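Local coordinates for carbon dioxide concentrating mechanism protein (Gloeobacter violaceus, PDB 4JW0) that probably forms the pentameric vertices of the carboxysome, the polyhedral inclusion in which RuBisCO is sequestered, at residues V85-N89 with R90-S94. Sequence-based numbering, arbitrary orientation.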
loop_
_atom_site.group_PDB
_atom_site.type_symbol
_atom_site.label_atom_id
_atom_site.label_comp_id
_atom_site.label_asym_id
_atom_site.label_seq_id
_atom_site.Cartn_x
_atom_site.Cartn_y
_atom_site.Cartn_z
ATOM N N VAL A 85 -2.408 -12.838 22.309
ATOM C CA VAL A 85 -1.212 -12.773 21.489
ATOM C C VAL A 85 -0.085 -13.408 22.274
ATOM O O VAL A 85 0.131 -13.069 23.437
ATOM C CB VAL A 85 -0.797 -11.340 21.151
ATOM C CG1 VAL A 85 0.396 -11.361 20.205
ATOM C CG2 VAL A 85 -1.949 -10.571 20.540
ATOM N N SER A 86 0.622 -14.337 21.646
ATOM C CA SER A 86 1.753 -14.991 22.288
ATOM C C SER A 86 3.040 -14.601 21.580
ATOM O O SER A 86 3.050 -14.352 20.377
ATOM C CB SER A 86 1.578 -16.510 22.264
ATOM O OG SER A 86 1.730 -17.013 20.947
ATOM N N VAL A 87 4.118 -14.532 22.349
ATOM C CA VAL A 87 5.454 -14.315 21.823
ATOM C C VAL A 87 6.376 -15.328 22.487
ATOM O O VAL A 87 6.360 -15.477 23.706
ATOM C CB VAL A 87 5.966 -12.895 22.133
ATOM C CG1 VAL A 87 7.454 -12.780 21.812
ATOM C CG2 VAL A 87 5.166 -11.852 21.372
ATOM N N ASP A 88 7.176 -16.027 21.690
ATOM C CA ASP A 88 8.080 -17.046 22.218
ATOM C C ASP A 88 7.345 -17.993 23.159
ATOM O O ASP A 88 7.889 -18.418 24.178
ATOM C CB ASP A 88 9.247 -16.398 22.961
ATOM C CG ASP A 88 9.991 -15.390 22.110
ATOM O OD1 ASP A 88 10.062 -15.581 20.875
ATOM O OD2 ASP A 88 10.502 -14.399 22.674
ATOM N N ASN A 89 6.102 -18.308 22.819
ATOM C CA ASN A 89 5.317 -19.261 23.590
ATOM C C ASN A 89 4.835 -18.697 24.927
ATOM O O ASN A 89 4.286 -19.429 25.751
ATOM C CB ASN A 89 6.132 -20.532 23.827
ATOM C CG ASN A 89 5.318 -21.789 23.614
ATOM O OD1 ASN A 89 4.901 -22.085 22.494
ATOM N ND2 ASN A 89 5.098 -22.545 24.685
ATOM N N ARG A 90 5.034 -17.398 25.137
ATOM C CA ARG A 90 4.577 -16.739 26.358
ATOM C C ARG A 90 3.619 -15.590 26.039
ATOM O O ARG A 90 3.685 -15.002 24.964
ATOM C CB ARG A 90 5.774 -16.229 27.155
ATOM C CG ARG A 90 6.721 -17.339 27.580
ATOM C CD ARG A 90 8.048 -16.797 28.077
ATOM N NE ARG A 90 9.098 -17.813 27.980
ATOM C CZ ARG A 90 9.729 -18.371 29.013
ATOM N NH1 ARG A 90 9.454 -18.023 30.265
ATOM N NH2 ARG A 90 10.659 -19.287 28.786
ATOM N N PRO A 91 2.713 -15.274 26.975
ATOM C CA PRO A 91 1.704 -14.235 26.735
ATOM C C PRO A 91 2.261 -12.820 26.600
ATOM O O PRO A 91 3.095 -12.396 27.399
ATOM C CB PRO A 91 0.814 -14.322 27.982
ATOM C CG PRO A 91 1.031 -15.688 28.516
ATOM C CD PRO A 91 2.468 -15.990 28.237
ATOM N N LEU A 92 1.796 -12.110 25.578
ATOM C CA LEU A 92 2.030 -10.678 25.444
ATOM C C LEU A 92 0.727 -9.956 25.748
ATOM O O LEU A 92 0.719 -8.880 26.353
ATOM C CB LEU A 92 2.483 -10.337 24.025
ATOM C CG LEU A 92 2.573 -8.846 23.680
ATOM C CD1 LEU A 92 3.743 -8.183 24.393
ATOM C CD2 LEU A 92 2.681 -8.650 22.173
ATOM N N TYR A 93 -0.376 -10.561 25.315
ATOM C CA TYR A 93 -1.701 -10.002 25.533
ATOM C C TYR A 93 -2.708 -11.100 25.800
ATOM O O TYR A 93 -2.749 -12.112 25.099
ATOM C CB TYR A 93 -2.159 -9.206 24.313
ATOM C CG TYR A 93 -3.580 -8.694 24.423
ATOM C CD1 TYR A 93 -3.861 -7.510 25.093
ATOM C CD2 TYR A 93 -4.636 -9.393 23.859
ATOM C CE1 TYR A 93 -5.150 -7.032 25.193
ATOM C CE2 TYR A 93 -5.938 -8.924 23.956
ATOM C CZ TYR A 93 -6.189 -7.745 24.629
ATOM O OH TYR A 93 -7.476 -7.269 24.724
ATOM N N SER A 94 -3.517 -10.894 26.828
ATOM C CA SER A 94 -4.645 -11.760 27.107
ATOM C C SER A 94 -5.843 -10.873 27.400
ATOM O O SER A 94 -5.774 -9.961 28.224
ATOM C CB SER A 94 -4.348 -12.684 28.288
ATOM O OG SER A 94 -5.450 -13.531 28.556
#
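Leu92 lays its side chain beside Val85 and Val87 in a short beta hairpin. Leu92 CB lies 3.7 Å from Val85 O and also touches Val87 CG2. CG is anti to the backbone N (chi1 172°), which carries the branch out along the two valines. At the tip, Leu92 CD2 reaches both, 4.1 Å from Val85 CG1 and as far from Val87 CG2. Leu92 and Val85 run side by side and point the same way, whereas Val87 is crossed at a slant. The other methyl of Val85, CG2, packs 4.0 Å from Tyr93 CB, and the two side chains cross at about a right angle.

The backbone explains why one valine meets two neighbours. Val85 O accepts from Leu92 N at 2.9 Å and from Tyr93 N at 3.2 Å, both nearly straight. This is a classic beta bulge, with Leu92 and Tyr93 both opposite Val85. Val85 N in turn donates to Tyr93 O and completes the hydrogen-bonded pair of Val85 with Tyr93. Nearer the turn of the hairpin, Val87 N and Arg90 O form a straight, short bond of 2.7 Å. Arg90 N returns to Val87 O from well above the carbonyl plane. These bonds close a type I' turn, with Asp88 and Asn89 at its corners.

The hairpin lies at the chain surface, away from its centre. Tyr93 stacks its ring with Trp54 of strand 54-59 of the same chain. Asp88 OD2 forms a salt bridge with Arg7 of a neighbouring subunit of the pentamer. Strand 84-87 pairs antiparallel with a strand of that same neighbouring subunit, so the sheet continues across the interface.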